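Local coordinates for protein putative transcriptional regulator (Bacillus cytotoxicus NVH 391-98, PDB 3K4H) that probably acts as a LacI-family transcriptional regulator, with a two-lobed, periplasmic-binding-protein-like sensor region that holds a glucose-built glycan in its pocket, at residues P238-V243 / R281-G286. Residues are numbered along the deposited sequence; the frame is centred on the assembly and turned at random.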
ATOM      1  N   PRO A 238     -30.512   4.619  10.102  1.00 46.27           N
ATOM      2  CA  PRO A 238     -29.613   4.368  11.202  1.00 44.78           C
ATOM      3  C   PRO A 238     -28.262   4.771  10.814  1.00 43.83           C
ATOM      4  O   PRO A 238     -28.008   4.856   9.674  1.00 42.50           O
ATOM      5  CB  PRO A 238     -29.640   2.883  11.298  1.00 44.66           C
ATOM      6  CG  PRO A 238     -29.885   2.463  10.045  1.00 24.40           C
ATOM      7  CD  PRO A 238     -30.775   3.382   9.390  1.00 45.47           C
ATOM      8  N   PRO A 239     -27.382   4.998  11.740  1.00 44.57           N
ATOM      9  CA  PRO A 239     -26.046   5.412  11.382  1.00 44.90           C
ATOM     10  C   PRO A 239     -25.349   4.447  10.467  1.00 44.22           C
ATOM     11  O   PRO A 239     -25.404   3.281  10.644  1.00 43.35           O
ATOM     12  CB  PRO A 239     -25.357   5.415  12.719  1.00 45.23           C
ATOM     13  CG  PRO A 239     -26.382   5.718  13.630  1.00 41.37           C
ATOM     14  CD  PRO A 239     -27.565   5.022  13.183  1.00 44.58           C
ATOM     15  N   LEU A 240     -24.664   4.987   9.478  1.00 44.67           N
ATOM     16  CA  LEU A 240     -24.000   4.228   8.433  1.00 44.74           C
ATOM     17  C   LEU A 240     -22.690   3.591   8.712  1.00 45.41           C
ATOM     18  O   LEU A 240     -21.799   4.238   9.129  1.00 46.34           O
ATOM     19  CB  LEU A 240     -23.661   5.200   7.359  1.00 44.64           C
ATOM     20  CG  LEU A 240     -24.264   5.230   6.000  1.00 47.15           C
ATOM     21  CD1 LEU A 240     -23.465   6.207   5.293  1.00 44.74           C
ATOM     22  CD2 LEU A 240     -24.091   3.966   5.375  1.00 44.99           C
ATOM     23  N   SER A 241     -22.544   2.325   8.395  1.00 45.15           N
ATOM     24  CA  SER A 241     -21.258   1.706   8.440  1.00 44.71           C
ATOM     25  C   SER A 241     -20.466   2.302   7.347  1.00 44.30           C
ATOM     26  O   SER A 241     -20.932   2.442   6.272  1.00 44.61           O
ATOM     27  CB  SER A 241     -21.425   0.256   8.184  1.00 44.31           C
ATOM     28  OG  SER A 241     -22.334  -0.239   9.084  1.00 51.64           O
ATOM     29  N   THR A 242     -19.234   2.627   7.609  1.00 43.50           N
ATOM     30  CA  THR A 242     -18.505   3.391   6.657  1.00 43.28           C
ATOM     31  C   THR A 242     -17.061   3.151   6.852  1.00 42.88           C
ATOM     32  O   THR A 242     -16.672   2.783   7.890  1.00 43.47           O
ATOM     33  CB  THR A 242     -18.820   4.795   6.930  1.00 43.18           C
ATOM     34  OG1 THR A 242     -18.568   5.573   5.790  1.00 45.65           O
ATOM     35  CG2 THR A 242     -17.998   5.238   7.967  1.00 43.22           C
ATOM     36  N   VAL A 243     -16.228   3.413   5.890  1.00 42.06           N
ATOM     37  CA  VAL A 243     -14.849   3.179   6.173  1.00 42.29           C
ATOM     38  C   VAL A 243     -14.195   4.489   6.396  1.00 42.40           C
ATOM     39  O   VAL A 243     -14.251   5.312   5.552  1.00 42.20           O
ATOM     40  CB  VAL A 243     -14.162   2.625   4.974  1.00 42.79           C
ATOM     41  CG1 VAL A 243     -12.743   2.526   5.202  1.00 30.31           C
ATOM     42  CG2 VAL A 243     -14.693   1.334   4.612  1.00 30.34           C
ATOM     43  N   ARG A 281     -21.324   0.445  11.972  1.00 48.46           N
ATOM     44  CA  ARG A 281     -22.280   1.067  12.808  1.00 48.88           C
ATOM     45  C   ARG A 281     -23.556   0.286  12.756  1.00 50.06           C
ATOM     46  O   ARG A 281     -23.617  -0.808  13.207  1.00 49.87           O
ATOM     47  CB  ARG A 281     -22.492   2.511  12.385  1.00 48.32           C
ATOM     48  CG  ARG A 281     -21.221   3.301  12.182  1.00 52.66           C
ATOM     49  CD  ARG A 281     -21.317   4.755  12.619  1.00 47.48           C
ATOM     50  NE  ARG A 281     -20.759   5.700  11.666  1.00 52.81           N
ATOM     51  CZ  ARG A 281     -19.768   6.523  11.925  1.00 45.52           C
ATOM     52  NH1 ARG A 281     -19.339   7.335  11.009  1.00 53.06           N
ATOM     53  NH2 ARG A 281     -19.205   6.536  13.088  1.00 52.47           N
ATOM     54  N   GLN A 282     -24.595   0.886  12.233  1.00 51.01           N
ATOM     55  CA  GLN A 282     -25.879   0.236  12.133  1.00 50.93           C
ATOM     56  C   GLN A 282     -26.528  -0.233  10.848  1.00 50.16           C
ATOM     57  O   GLN A 282     -27.664  -0.537  10.851  1.00 49.65           O
ATOM     58  CB  GLN A 282     -26.828   0.956  13.031  1.00 51.65           C
ATOM     59  CG  GLN A 282     -26.377   0.724  14.413  1.00 71.93           C
ATOM     60  CD  GLN A 282     -26.467   1.904  15.264  1.00 52.81           C
ATOM     61  OE1 GLN A 282     -27.541   2.374  15.533  1.00 72.15           O
ATOM     62  NE2 GLN A 282     -25.338   2.388  15.729  1.00 72.08           N
ATOM     63  N   THR A 283     -25.837  -0.248   9.739  1.00 49.98           N
ATOM     64  CA  THR A 283     -26.484  -0.547   8.488  1.00 49.51           C
ATOM     65  C   THR A 283     -26.232  -1.902   7.970  1.00 48.74           C
ATOM     66  O   THR A 283     -26.476  -2.161   6.851  1.00 48.72           O
ATOM     67  CB  THR A 283     -26.101   0.409   7.426  1.00 50.15           C
ATOM     68  OG1 THR A 283     -24.724   0.703   7.534  1.00 54.43           O
ATOM     69  CG2 THR A 283     -26.826   1.642   7.608  1.00 53.38           C
ATOM     70  N   CYS A 284     -25.713  -2.771   8.793  1.00 49.33           N
ATOM     71  CA  CYS A 284     -25.455  -4.126   8.373  1.00 50.17           C
ATOM     72  C   CYS A 284     -26.059  -5.195   9.255  1.00 50.92           C
ATOM     73  O   CYS A 284     -26.009  -5.108  10.444  1.00 50.93           O
ATOM     74  CB  CYS A 284     -23.973  -4.322   8.243  1.00 50.48           C
ATOM     75  SG  CYS A 284     -23.410  -3.554   6.865  1.00 52.56           S
ATOM     76  N   GLU A 285     -26.621  -6.220   8.645  1.00 51.88           N
ATOM     77  CA  GLU A 285     -27.227  -7.325   9.357  1.00 52.33           C
ATOM     78  C   GLU A 285     -26.830  -8.646   8.779  1.00 52.87           C
ATOM     79  O   GLU A 285     -26.370  -8.723   7.685  1.00 51.88           O
ATOM     80  CB  GLU A 285     -28.720  -7.238   9.288  1.00 52.43           C
ATOM     81  CG  GLU A 285     -29.370  -7.475  10.566  1.00 74.11           C
ATOM     82  CD  GLU A 285     -30.795  -7.105  10.540  1.00 53.65           C
ATOM     83  OE1 GLU A 285     -31.209  -6.253  11.331  1.00 74.31           O
ATOM     84  OE2 GLU A 285     -31.520  -7.669   9.731  1.00 74.41           O
ATOM     85  N   GLY A 286     -27.003  -9.695   9.547  1.00 54.65           N
ATOM     86  CA  GLY A 286     -26.678 -11.020   9.105  1.00 56.38           C
ATOM     87  C   GLY A 286     -27.598 -11.499   8.027  1.00 58.26           C
ATOM     88  O   GLY A 286     -28.733 -11.097   7.945  1.00 58.20           O
TER
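Ser241 grips the hydroxyl of Thr283 with both its backbone N and its OG: Ser241 N donates an almost straight bond (175°) to Thr283 OG1 at 2.9 Å, and Ser241 OG gives its hydrogen to the same OG1 at 3.0 Å. Here, in a lobe of the periplasmic-binding-protein-like fold, the chain that has left edge strand 277-279 runs past the lead-in to its antiparallel neighbour, strand 241-244. With chi1 at 40°, Thr283 OG1 sits between its own backbone N and carbonyl carbon, where it accepts both bonds and itself donates to Ile224 O of strand 223-227. Ser241 OG in turn accepts from Arg281 N, 3.1 Å away. Further along, Gln282 N binds Pro239 O at 3.0 Å, while Arg281 NE reaches Leu240 O at 3.1 Å, the oxygen at the guanidinium's edge but tilted 21° out of its plane. Asn229 and Ser233 hold Arg281 NH1 from beyond the two segments. Outward from these bonds, the two prolines supply most of the packing. Pro239 CB rests against CB and CD of Arg281, the Thr283 methyl CG2 touches Pro238 CG, and the Gln282 amide meets the Pro239 ring obliquely at its CG and CD, with Gln282 OE1 3.5 Å from Pro239 CD.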